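Local structure of replicative DNA helicase DnaB, 1st part (2R5U) at residues P57-Y61 against A130-R134; R134-A138 against E165-V169; Q35-G40 against L109-V113; R62-V68 against I100-L106; R141-Y145 against R161-E165. The protein probably unwinds duplex DNA ahead of the replisome as an ATP-dependent 5'-3' hexameric helicase, of which this chain is the N-terminal domain. Residues are numbered along the deposited sequence.

Contact 1 of 5, residues P57-Y61 against A130-R134; sequences PGDFY and ALLRR
Residues Pro-57 to Tyr-61 form an irregular loop before helix 63-77, in the globular part of the DnaB N-terminal domain. They lie against a turn of helix, Ala-130 to Arg-134, on helix 119-147, which goes on into a hairpin; arginine-to-carbonyl bonds join the two. The closest CA pair is Asp-59 and Ala-130, 5.1 Å apart. The small Ala-130 lets the loop come this near: its CB lies 3.3 Å from Asp-59 OD1. Gly-58 turns the loop with phi/psi of 93/-7, angles that call for glycine, and a CB there would also strike Arg-134 NH2.

Arg-134 is extended (m, t, t), and its NH2 donates to Pro-57 O at 2.9 Å. The same NH2 makes a long, weak salt bridge of charges alone with Asp-59 OD1 (3.3 Å), which lies over the guanidinium face; OD2 of the aspartate (chi1 m) bonds Arg-56 N. Arg-133 is strained, with chi1 near -117° and chi3 almost eclipsed at -6°. The bend brings NH2 to 2.9 Å from Asp-59 O, while NH1 bonds Pro-28 O. Water 1 donates to Asp-59 O (2.6 Å) and accepts from Arg-133 NH1 (3.1 Å). Tyr-61, with chi1 t, sets CD2 3.6 Å from Arg-133 CD. Both direct hydrogen bonds go to main-chain oxygens, so they depend on the path of the loop backbone rather than on its side chains.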
# COMPACT_ATOMS: atom_id res chain seq x y z
N PRO B 57 -13.18 17.08 21.59
CA PRO B 57 -12.84 16.95 20.16
C PRO B 57 -13.87 16.15 19.36
O PRO B 57 -14.37 15.13 19.84
CB PRO B 57 -11.48 16.22 20.16
CG PRO B 57 -11.21 15.83 21.61
CD PRO B 57 -12.03 16.77 22.45
N GLY B 58 -14.21 16.64 18.17
CA GLY B 58 -15.16 15.94 17.31
C GLY B 58 -16.61 16.37 17.45
O GLY B 58 -17.45 15.95 16.65
N ASP B 59 -16.90 17.23 18.43
CA ASP B 59 -18.28 17.66 18.71
C ASP B 59 -18.94 18.56 17.64
O ASP B 59 -20.17 18.66 17.55
CB ASP B 59 -18.38 18.29 20.10
CG ASP B 59 -18.45 17.25 21.24
OD1 ASP B 59 -18.60 16.03 20.97
OD2 ASP B 59 -18.37 17.66 22.41
N PHE B 60 -18.13 19.20 16.81
CA PHE B 60 -18.67 20.07 15.78
C PHE B 60 -19.05 19.23 14.57
O PHE B 60 -18.27 18.41 14.13
CB PHE B 60 -17.64 21.13 15.40
CG PHE B 60 -17.50 22.20 16.44
CD1 PHE B 60 -16.66 22.01 17.53
CD2 PHE B 60 -18.26 23.37 16.37
CE1 PHE B 60 -16.54 23.00 18.52
CE2 PHE B 60 -18.16 24.36 17.35
CZ PHE B 60 -17.28 24.16 18.43
N TYR B 61 -20.27 19.42 14.07
CA TYR B 61 -20.70 18.73 12.85
C TYR B 61 -19.93 19.22 11.63
O TYR B 61 -19.45 18.42 10.83
CB TYR B 61 -22.21 18.89 12.60
CG TYR B 61 -22.65 18.18 11.33
CD1 TYR B 61 -23.11 18.90 10.23
CD2 TYR B 61 -22.54 16.78 11.20
CE1 TYR B 61 -23.49 18.25 9.04
CE2 TYR B 61 -22.90 16.12 10.03
CZ TYR B 61 -23.38 16.86 8.95
OH TYR B 61 -23.74 16.21 7.79
N ALA B 130 -24.11 16.72 19.64
CA ALA B 130 -23.01 15.79 19.47
C ALA B 130 -23.35 14.44 20.12
O ALA B 130 -23.15 13.41 19.49
CB ALA B 130 -21.72 16.34 20.02
N LEU B 131 -23.87 14.46 21.34
CA LEU B 131 -24.32 13.23 22.03
C LEU B 131 -25.26 12.41 21.15
O LEU B 131 -25.00 11.24 20.85
CB LEU B 131 -24.97 13.53 23.39
CG LEU B 131 -25.19 12.35 24.36
CD1 LEU B 131 -23.94 11.46 24.42
CD2 LEU B 131 -25.54 12.85 25.74
N LEU B 132 -26.33 13.06 20.69
CA LEU B 132 -27.31 12.46 19.79
C LEU B 132 -26.75 11.94 18.46
O LEU B 132 -27.12 10.84 18.02
CB LEU B 132 -28.47 13.42 19.57
CG LEU B 132 -29.28 13.78 20.81
CD1 LEU B 132 -30.22 14.94 20.50
CD2 LEU B 132 -30.08 12.56 21.32
N ARG B 133 -25.86 12.71 17.83
CA ARG B 133 -25.17 12.25 16.62
C ARG B 133 -24.32 11.02 16.85
O ARG B 133 -24.31 10.13 16.01
CB ARG B 133 -24.27 13.34 16.01
CG ARG B 133 -24.69 13.75 14.63
CD ARG B 133 -23.70 14.64 13.85
NE ARG B 133 -22.51 15.12 14.57
CZ ARG B 133 -22.47 16.10 15.47
NH1 ARG B 133 -23.56 16.77 15.84
NH2 ARG B 133 -21.30 16.42 16.03
N ARG B 134 -23.58 10.98 17.95
CA ARG B 134 -22.76 9.82 18.28
C ARG B 134 -23.60 8.57 18.54
O ARG B 134 -23.16 7.45 18.28
CB ARG B 134 -21.82 10.11 19.45
CG ARG B 134 -20.54 10.76 18.97
CD ARG B 134 -19.67 11.34 20.07
NE ARG B 134 -18.69 12.26 19.48
CZ ARG B 134 -17.68 12.84 20.14
NH1 ARG B 134 -17.50 12.59 21.43
NH2 ARG B 134 -16.86 13.65 19.49
O HOH W 1 -22.75 19.04 17.71

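Contact 2 of 5, residues R134-A138 against E165-V169; sequences RLVEA and EIYDV
This is an apolar helix-helix contact inside the helical hairpin that helices 119-147 and 155-169 make at the C-terminal end of the modelled chain. Both segments are helical. Their axes approach to 9.5 Å and run antiparallel at 175°, with Arg-134 CA 6.2 Å from Val-169 CA and Ala-138 CA 5.6 Å from Glu-165 CA. Ala-138 points across, and its short side chain leaves room for two larger ones: its CB lies 3.6 Å from Ile-166 CD1 (m, m) and 3.8 Å from Val-169 CG2. Such a hairpin is characteristic of DnaB N-terminal domains, where it pairs with that of another subunit in the hexameric ring; here Leu-135 meets Val-158, and Ile-166 meets Ile-166, of a second subunit. Leu-135 (t, p) swings its tip inward, placing CD1 4.0 Å from Val-169 CG1 and 4.4 Å from Ile-166 CD1. Val-169, with chi1 t, also sets CG2 3.4 Å from Arg-134 O and 3.8 Å from Arg-134 CB, whereas the guanidinium of that arginine leads away to Pro-57 O.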
# COMPACT_ATOMS: atom_id res chain seq x y z
N ARG B 134 -23.58 10.98 17.95
CA ARG B 134 -22.76 9.82 18.28
C ARG B 134 -23.60 8.57 18.54
O ARG B 134 -23.16 7.45 18.28
CB ARG B 134 -21.82 10.11 19.45
CG ARG B 134 -20.54 10.76 18.97
CD ARG B 134 -19.67 11.34 20.07
NE ARG B 134 -18.69 12.26 19.48
CZ ARG B 134 -17.68 12.84 20.14
NH1 ARG B 134 -17.50 12.59 21.43
NH2 ARG B 134 -16.86 13.65 19.49
N LEU B 135 -24.82 8.79 19.04
CA LEU B 135 -25.78 7.72 19.26
C LEU B 135 -26.28 7.16 17.93
O LEU B 135 -26.24 5.95 17.71
CB LEU B 135 -26.93 8.24 20.11
CG LEU B 135 -27.69 7.27 21.02
CD1 LEU B 135 -26.75 6.35 21.80
CD2 LEU B 135 -28.54 8.08 21.96
N VAL B 136 -26.74 8.04 17.03
CA VAL B 136 -27.04 7.66 15.65
C VAL B 136 -25.89 6.89 14.99
O VAL B 136 -26.09 5.80 14.45
CB VAL B 136 -27.45 8.89 14.80
CG1 VAL B 136 -27.49 8.54 13.32
CG2 VAL B 136 -28.78 9.43 15.25
N GLU B 137 -24.68 7.45 15.06
CA GLU B 137 -23.50 6.79 14.46
C GLU B 137 -23.15 5.44 15.09
O GLU B 137 -22.77 4.49 14.38
CB GLU B 137 -22.28 7.72 14.50
CG GLU B 137 -22.40 8.93 13.56
CD GLU B 137 -21.30 9.97 13.78
OE1 GLU B 137 -20.46 9.80 14.70
OE2 GLU B 137 -21.28 10.97 13.03
N ALA B 138 -23.25 5.35 16.41
CA ALA B 138 -22.94 4.10 17.12
C ALA B 138 -24.00 3.04 16.79
O ALA B 138 -23.66 1.88 16.54
CB ALA B 138 -22.87 4.33 18.61
N GLU B 165 -18.78 0.36 21.17
CA GLU B 165 -19.27 1.54 20.45
C GLU B 165 -20.11 2.46 21.34
O GLU B 165 -19.92 3.68 21.33
CB GLU B 165 -20.07 1.16 19.20
CG GLU B 165 -19.29 0.39 18.16
CD GLU B 165 -18.12 1.17 17.58
OE1 GLU B 165 -18.19 2.42 17.55
OE2 GLU B 165 -17.14 0.54 17.13
N ILE B 166 -21.01 1.85 22.11
CA ILE B 166 -21.89 2.59 23.01
C ILE B 166 -21.18 3.07 24.29
O ILE B 166 -21.50 4.13 24.82
CB ILE B 166 -23.16 1.75 23.35
CG1 ILE B 166 -23.94 1.41 22.08
CG2 ILE B 166 -24.05 2.47 24.35
CD1 ILE B 166 -24.51 2.61 21.33
N TYR B 167 -20.21 2.28 24.77
CA TYR B 167 -19.37 2.70 25.90
C TYR B 167 -18.74 4.04 25.53
O TYR B 167 -18.77 4.97 26.32
CB TYR B 167 -18.27 1.66 26.18
CG TYR B 167 -17.38 1.95 27.37
CD1 TYR B 167 -17.67 1.42 28.63
CD2 TYR B 167 -16.23 2.74 27.24
CE1 TYR B 167 -16.84 1.67 29.74
CE2 TYR B 167 -15.40 2.99 28.33
CZ TYR B 167 -15.71 2.46 29.58
OH TYR B 167 -14.89 2.70 30.66
N ASP B 168 -18.22 4.12 24.30
CA ASP B 168 -17.61 5.36 23.79
C ASP B 168 -18.55 6.57 23.90
O ASP B 168 -18.11 7.67 24.26
CB ASP B 168 -17.17 5.17 22.33
N VAL B 169 -19.83 6.34 23.61
CA VAL B 169 -20.89 7.37 23.65
C VAL B 169 -21.34 7.69 25.08
O VAL B 169 -21.36 8.86 25.49
CB VAL B 169 -22.13 6.93 22.79
CG1 VAL B 169 -23.28 7.93 22.92
CG2 VAL B 169 -21.73 6.76 21.34

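Contact 3 of 5, residues Q35-G40 against L109-V113; sequences QSVLGG and LISTV
Leu-109 lies across one side of helix 31-43, covering Leu-38 and the stem of Gln-35. In its m, t rotamer it brings CD1 3.9 Å from Leu-38 CB and CD2 3.8 Å from Gln-35 CG; a leucine fills this space between an apolar neighbour and the methylenes of a polar one.

Residues Gln-35 to Gly-40 are helical throughout. The facing segment, Leu-109 to Val-113, begins as the last part of helix 102-111 and leaves helical angles by Val-113 (phi/psi -118/142). Gly-39 CA approaches Ile-110 CA to 4.1 Å, and Ser-36 CA approaches Val-113 CA to 5.8 Å. That closeness depends on glycine: a CB on Gly-39 would clash with Leu-109 O, which instead receives a CA-H...O contact from Gly-39 CA at 3.3 Å. The same carbonyl accepts from Thr-112 OG1 at 2.7 Å (chi1 p) and Thr-112 N at 3.2 Å, so the threonine hydroxyl is turned back on its own chain. Val-113, chi1 m, lies along the face of the helix, CG1 3.7 Å from Ser-36 CB and CG2 3.7 Å from Gly-40 N. This glycine-mediated close approach belongs to the all-helical globular part of the DnaB N-terminal domain. Around it, Leu-38 goes on to pack against Val-68 and Tyr-69 of helix 63-77, while Ser-36 and Val-37 meet Tyr-122 of helix 119-147, so helix 31-43 packs against all three helices.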
# COMPACT_ATOMS: atom_id res chain seq x y z
N GLN B 35 -21.67 28.35 15.40
CA GLN B 35 -21.15 29.68 15.02
C GLN B 35 -21.02 30.58 16.24
O GLN B 35 -19.98 31.18 16.45
CB GLN B 35 -22.04 30.31 13.94
CG GLN B 35 -21.91 29.65 12.58
CD GLN B 35 -23.00 30.07 11.60
OE1 GLN B 35 -24.05 30.59 11.99
NE2 GLN B 35 -22.77 29.82 10.34
N SER B 36 -22.07 30.62 17.06
CA SER B 36 -22.10 31.42 18.29
C SER B 36 -21.02 31.02 19.31
O SER B 36 -20.40 31.88 19.95
CB SER B 36 -23.49 31.33 18.94
OG SER B 36 -24.49 31.93 18.11
N VAL B 37 -20.81 29.70 19.46
CA VAL B 37 -19.71 29.18 20.30
C VAL B 37 -18.35 29.69 19.84
O VAL B 37 -17.55 30.18 20.65
CB VAL B 37 -19.67 27.64 20.35
CG1 VAL B 37 -18.35 27.18 20.98
CG2 VAL B 37 -20.78 27.12 21.17
N LEU B 38 -18.10 29.58 18.54
CA LEU B 38 -16.81 29.98 17.98
C LEU B 38 -16.61 31.50 18.08
O LEU B 38 -15.52 31.95 18.37
CB LEU B 38 -16.65 29.48 16.55
CG LEU B 38 -16.54 27.96 16.38
CD1 LEU B 38 -16.54 27.60 14.90
CD2 LEU B 38 -15.31 27.38 17.09
N GLY B 39 -17.67 32.26 17.82
CA GLY B 39 -17.66 33.72 17.93
C GLY B 39 -17.32 34.15 19.33
O GLY B 39 -16.48 35.01 19.52
N GLY B 40 -17.95 33.52 20.32
CA GLY B 40 -17.72 33.79 21.74
C GLY B 40 -16.29 33.54 22.19
O GLY B 40 -15.69 34.38 22.86
N LEU B 109 -17.98 34.97 12.03
CA LEU B 109 -18.27 34.27 13.29
C LEU B 109 -18.38 35.18 14.49
O LEU B 109 -19.28 35.03 15.31
CB LEU B 109 -17.20 33.21 13.58
CG LEU B 109 -17.17 32.01 12.65
CD1 LEU B 109 -16.04 31.08 13.05
CD2 LEU B 109 -18.51 31.29 12.67
N ILE B 110 -17.46 36.13 14.60
CA ILE B 110 -17.49 37.11 15.68
C ILE B 110 -18.79 37.94 15.63
O ILE B 110 -19.42 38.19 16.66
CB ILE B 110 -16.22 38.01 15.65
CG1 ILE B 110 -15.02 37.21 16.19
CG2 ILE B 110 -16.42 39.28 16.44
CD1 ILE B 110 -13.68 37.83 15.87
N SER B 111 -19.19 38.33 14.42
CA SER B 111 -20.43 39.08 14.16
C SER B 111 -21.73 38.34 14.50
O SER B 111 -22.77 38.98 14.61
CB SER B 111 -20.49 39.51 12.69
OG SER B 111 -19.35 40.25 12.31
N THR B 112 -21.67 37.02 14.65
CA THR B 112 -22.86 36.24 15.02
C THR B 112 -23.26 36.47 16.48
O THR B 112 -24.42 36.28 16.84
CB THR B 112 -22.71 34.71 14.76
OG1 THR B 112 -21.77 34.13 15.68
CG2 THR B 112 -22.27 34.44 13.33
N VAL B 113 -22.31 36.88 17.32
CA VAL B 113 -22.60 37.16 18.73
C VAL B 113 -22.34 38.61 19.13
O VAL B 113 -21.39 39.22 18.65
CB VAL B 113 -21.82 36.23 19.71
CG1 VAL B 113 -22.33 34.80 19.62
CG2 VAL B 113 -20.31 36.30 19.47

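Contact 4 of 5, residues R62-V68 against I100-L106; sequences RPAHQNV and IGGAPYL
A histidine-tyrosine pair bridges two nearly perpendicular helices in a largely apolar contact. His-65 NE2 donates to Tyr-105 OH at 2.6 Å, in a weak bond with an angle of only 121°; the hydroxyl is crowded in the model, so its exact place is less certain. His-65 ND1 is hydrogen-bonded to Glu-34 OE1, so both ring nitrogens have partners. The imidazole gets there although its CA-to-CB bond points away, with chi1 m and chi2 170°; Tyr-105, chi1 t, extends toward it.

Helix 63-68, with Arg-62 at the N-cap position, crosses helix 102-106 at -87° with axes 12.5 Å apart. Tyr-105 and Leu-106 reach across this gap; Ile-100, before the helix, comes closer, its CA 5.4 Å from Ala-64 CA. Ile-100 (p, t) fits CG2 3.6 Å from Ala-64 CB and CD1 3.7 Å from Val-68 CG2. Val-68 CG1 (chi1 t) also touches Leu-106 CD2 at 4.1 Å. Gly-101 (phi 102°) is the C-prime residue of a Schellman motif ending helix 97-100, and Gly-102 (74/-176) continues the turn; positive phi suits glycine at both. The contact thus joins helix 63-77 to the turn and start of helix 102-111 in the globular part of the DnaB N-terminal domain. Helix 84-93 covers the apolar side, with Leu-91 on Ile-100 and Val-87 on Leu-106, while Leu-31 and Leu-38 of helix 31-43 pack against His-65.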
# COMPACT_ATOMS: atom_id res chain seq x y z
N ARG B 62 -19.83 20.54 11.48
CA ARG B 62 -19.16 21.10 10.30
C ARG B 62 -17.63 21.05 10.46
O ARG B 62 -17.11 21.57 11.45
CB ARG B 62 -19.61 22.55 10.09
CG ARG B 62 -19.60 22.96 8.64
CD ARG B 62 -19.78 24.44 8.52
NE ARG B 62 -18.66 25.10 7.84
CZ ARG B 62 -18.62 25.35 6.53
NH1 ARG B 62 -17.57 25.98 6.01
NH2 ARG B 62 -19.63 24.98 5.74
N PRO B 63 -16.92 20.41 9.51
CA PRO B 63 -15.45 20.33 9.53
C PRO B 63 -14.71 21.68 9.69
O PRO B 63 -13.77 21.77 10.46
CB PRO B 63 -15.12 19.68 8.18
CG PRO B 63 -16.33 18.88 7.85
CD PRO B 63 -17.49 19.67 8.36
N ALA B 64 -15.15 22.73 8.98
CA ALA B 64 -14.57 24.06 9.15
C ALA B 64 -14.63 24.54 10.61
O ALA B 64 -13.68 25.14 11.09
CB ALA B 64 -15.25 25.08 8.22
N HIS B 65 -15.74 24.27 11.28
CA HIS B 65 -15.93 24.63 12.67
C HIS B 65 -15.01 23.86 13.60
O HIS B 65 -14.45 24.44 14.52
CB HIS B 65 -17.39 24.50 13.11
CG HIS B 65 -18.32 25.41 12.38
ND1 HIS B 65 -19.69 25.31 12.48
CD2 HIS B 65 -18.08 26.45 11.54
CE1 HIS B 65 -20.26 26.25 11.75
NE2 HIS B 65 -19.30 26.95 11.16
N GLN B 66 -14.84 22.55 13.37
CA GLN B 66 -13.87 21.77 14.16
C GLN B 66 -12.46 22.32 14.01
O GLN B 66 -11.72 22.37 14.98
CB GLN B 66 -13.86 20.26 13.80
CG GLN B 66 -13.12 19.41 14.85
CD GLN B 66 -13.86 19.36 16.18
OE1 GLN B 66 -13.32 19.78 17.22
NE2 GLN B 66 -15.10 18.89 16.15
N ASN B 67 -12.10 22.70 12.79
CA ASN B 67 -10.77 23.24 12.50
C ASN B 67 -10.54 24.52 13.31
O ASN B 67 -9.48 24.71 13.92
CB ASN B 67 -10.61 23.59 11.02
CG ASN B 67 -10.52 22.35 10.09
OD1 ASN B 67 -10.17 21.25 10.51
ND2 ASN B 67 -10.80 22.57 8.81
N VAL B 68 -11.55 25.41 13.31
CA VAL B 68 -11.44 26.67 14.04
C VAL B 68 -11.29 26.39 15.53
O VAL B 68 -10.37 26.92 16.17
CB VAL B 68 -12.63 27.60 13.78
CG1 VAL B 68 -12.53 28.88 14.67
CG2 VAL B 68 -12.66 27.98 12.30
N ILE B 100 -11.48 27.21 5.00
CA ILE B 100 -12.64 27.77 5.70
C ILE B 100 -13.08 29.17 5.19
O ILE B 100 -14.15 29.65 5.57
CB ILE B 100 -12.40 27.82 7.23
CG1 ILE B 100 -11.38 28.90 7.60
CG2 ILE B 100 -11.94 26.45 7.76
CD1 ILE B 100 -11.47 29.37 9.04
N GLY B 101 -12.26 29.80 4.36
CA GLY B 101 -12.59 31.11 3.78
C GLY B 101 -11.90 32.29 4.44
O GLY B 101 -12.41 33.42 4.41
N GLY B 102 -10.74 32.04 5.05
CA GLY B 102 -9.87 33.12 5.50
C GLY B 102 -10.34 33.87 6.72
O GLY B 102 -11.37 33.52 7.32
N ALA B 103 -9.59 34.91 7.09
CA ALA B 103 -9.94 35.74 8.24
C ALA B 103 -11.33 36.36 8.14
O ALA B 103 -11.99 36.54 9.17
CB ALA B 103 -8.88 36.83 8.51
N PRO B 104 -11.81 36.67 6.90
CA PRO B 104 -13.17 37.21 6.80
C PRO B 104 -14.20 36.25 7.42
O PRO B 104 -15.17 36.70 8.02
CB PRO B 104 -13.40 37.31 5.28
CG PRO B 104 -12.04 37.44 4.71
CD PRO B 104 -11.17 36.57 5.57
N TYR B 105 -13.97 34.95 7.29
CA TYR B 105 -14.86 33.98 7.93
C TYR B 105 -14.85 34.10 9.46
O TYR B 105 -15.90 34.04 10.11
CB TYR B 105 -14.52 32.56 7.50
CG TYR B 105 -15.43 31.56 8.13
CD1 TYR B 105 -14.91 30.55 8.94
CD2 TYR B 105 -16.80 31.63 7.94
CE1 TYR B 105 -15.75 29.62 9.53
CE2 TYR B 105 -17.65 30.72 8.54
CZ TYR B 105 -17.11 29.71 9.33
OH TYR B 105 -17.94 28.81 9.92
N LEU B 106 -13.65 34.26 10.04
CA LEU B 106 -13.53 34.49 11.48
C LEU B 106 -14.25 35.76 11.93
O LEU B 106 -14.87 35.77 12.99
CB LEU B 106 -12.05 34.53 11.92
CG LEU B 106 -11.18 33.32 11.56
CD1 LEU B 106 -9.79 33.57 12.12
CD2 LEU B 106 -11.79 32.03 12.11

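Contact 5 of 5, residues R141-Y145 against R161-E165; sequences RVVQY and RAQAE
Glu-165 supplies both acceptors of the polar pairing here, and each of its carboxylate oxygens has a donor. Arg-141 NH1 bonds Glu-165 OE1 at 2.7 Å (angle 156°), approaching near the guanidinium plane, so the salt bridge is also a well-formed hydrogen bond. Tyr-145 OH donates to Glu-165 OE2 at 3.1 Å. The two donors are four residues apart, one helical turn, and so stand on the same side of their helix; the glutamate, folded into m, m, brings its carboxylate between them. Arg-141 reaches out with chi angles t, t, m, and Tyr-145 takes chi1 m.

Both segments are helical, antiparallel at 178° with axes 9.4 Å apart, and Val-142 CA lies 5.1 Å from Ala-162 CA. The small Ala-162 permits this: Val-142 CG2 is 3.9 Å from Ala-162 CB and 3.7 Å from Ala-162 O. The tyrosine ring lies beside the partner helix, with Tyr-145 CE1 3.6 Å from Arg-161 CB and Tyr-145 CD1 4.3 Å from Ala-162 CB. Arg-161's own guanidinium leads away, with NE weakly bonded to Glu-157 O.

The pairing belongs to the helical hairpin of the DnaB N-terminal domain, where helices 119-147 and 155-169 run antiparallel, side by side, joined by a connecting loop, and Gly-139 and Ile-166 of a second subunit pack against Val-142 and Ala-162.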
# COMPACT_ATOMS: atom_id res chain seq x y z
N ARG B 141 -23.47 1.63 13.38
CA ARG B 141 -22.31 0.76 13.48
C ARG B 141 -22.70 -0.62 14.04
O ARG B 141 -22.24 -1.64 13.53
CB ARG B 141 -21.21 1.40 14.34
CG ARG B 141 -19.83 0.93 13.95
CD ARG B 141 -18.74 1.90 14.43
NE ARG B 141 -18.83 3.23 13.84
CZ ARG B 141 -18.90 4.38 14.53
NH1 ARG B 141 -18.89 4.38 15.86
NH2 ARG B 141 -18.98 5.53 13.88
N VAL B 142 -23.56 -0.63 15.05
CA VAL B 142 -24.06 -1.87 15.66
C VAL B 142 -24.87 -2.71 14.66
O VAL B 142 -24.65 -3.91 14.55
CB VAL B 142 -24.87 -1.58 16.95
CG1 VAL B 142 -25.62 -2.83 17.43
CG2 VAL B 142 -23.93 -1.06 18.03
N VAL B 143 -25.79 -2.06 13.94
CA VAL B 143 -26.53 -2.68 12.85
C VAL B 143 -25.56 -3.33 11.85
O VAL B 143 -25.70 -4.52 11.54
CB VAL B 143 -27.45 -1.67 12.12
CG1 VAL B 143 -28.16 -2.31 10.94
CG2 VAL B 143 -28.46 -1.11 13.08
N GLN B 144 -24.58 -2.56 11.38
CA GLN B 144 -23.57 -3.10 10.47
C GLN B 144 -22.90 -4.37 11.00
O GLN B 144 -22.74 -5.33 10.24
CB GLN B 144 -22.51 -2.05 10.13
CG GLN B 144 -22.96 -1.04 9.09
CD GLN B 144 -21.98 0.12 8.91
OE1 GLN B 144 -22.17 0.97 8.04
NE2 GLN B 144 -20.93 0.15 9.73
N TYR B 145 -22.53 -4.37 12.28
CA TYR B 145 -21.91 -5.54 12.92
C TYR B 145 -22.84 -6.75 12.97
O TYR B 145 -22.38 -7.89 12.83
CB TYR B 145 -21.44 -5.23 14.34
CG TYR B 145 -20.29 -4.24 14.46
CD1 TYR B 145 -19.95 -3.69 15.70
CD2 TYR B 145 -19.56 -3.83 13.33
CE1 TYR B 145 -18.90 -2.78 15.81
CE2 TYR B 145 -18.51 -2.92 13.44
CZ TYR B 145 -18.19 -2.40 14.68
OH TYR B 145 -17.16 -1.50 14.79
N ARG B 161 -17.76 -5.77 20.27
CA ARG B 161 -17.44 -4.61 19.43
C ARG B 161 -18.60 -3.63 19.47
O ARG B 161 -18.40 -2.42 19.64
CB ARG B 161 -17.13 -5.00 17.96
CG ARG B 161 -16.00 -6.02 17.76
CD ARG B 161 -14.87 -5.82 18.75
NE ARG B 161 -14.44 -7.08 19.35
CZ ARG B 161 -13.22 -7.59 19.22
NH1 ARG B 161 -12.30 -6.95 18.51
NH2 ARG B 161 -12.91 -8.75 19.80
N ALA B 162 -19.82 -4.17 19.33
CA ALA B 162 -21.06 -3.39 19.46
C ALA B 162 -21.12 -2.61 20.77
O ALA B 162 -21.39 -1.42 20.76
CB ALA B 162 -22.27 -4.30 19.31
N GLN B 163 -20.85 -3.28 21.88
CA GLN B 163 -20.89 -2.64 23.21
C GLN B 163 -19.81 -1.57 23.41
O GLN B 163 -20.07 -0.52 24.00
CB GLN B 163 -20.84 -3.70 24.31
CG GLN B 163 -22.04 -4.65 24.28
CD GLN B 163 -21.92 -5.79 25.26
OE1 GLN B 163 -20.83 -6.04 25.79
NE2 GLN B 163 -23.03 -6.48 25.52
N ALA B 164 -18.60 -1.85 22.91
CA ALA B 164 -17.51 -0.87 22.87
C ALA B 164 -17.92 0.44 22.19
O ALA B 164 -17.47 1.52 22.60
CB ALA B 164 -16.26 -1.47 22.21
N GLU B 165 -18.78 0.36 21.17
CA GLU B 165 -19.27 1.54 20.45
C GLU B 165 -20.11 2.46 21.34
O GLU B 165 -19.92 3.68 21.33
CB GLU B 165 -20.07 1.16 19.20
CG GLU B 165 -19.29 0.39 18.16
CD GLU B 165 -18.12 1.17 17.58
OE1 GLU B 165 -18.19 2.42 17.55
OE2 GLU B 165 -17.14 0.54 17.13

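Contacts 3 and 4, their centres about 11 Å apart and both using helix 102-111, belong to the globular helical bundle. Along the chain contact 4 is nested within the loops closed by contacts 1 and 3, which themselves cross; contacts 3 and 4 close before 2 and 5 open. Contacts 2 and 5, centres about 8 Å apart and sharing Glu-165, hold the hairpin of helices 119-147 and 155-169; the centres of contacts 3 and 5 are about 36 Å apart. Contact 1 lies between: it shares Arg-134 with contact 2, while Phe-60 packs on Leu-38 and His-65. Helix 119-147 thus links a compact bundle to a projecting hairpin, whose two contacts touch a second subunit of the hexamer.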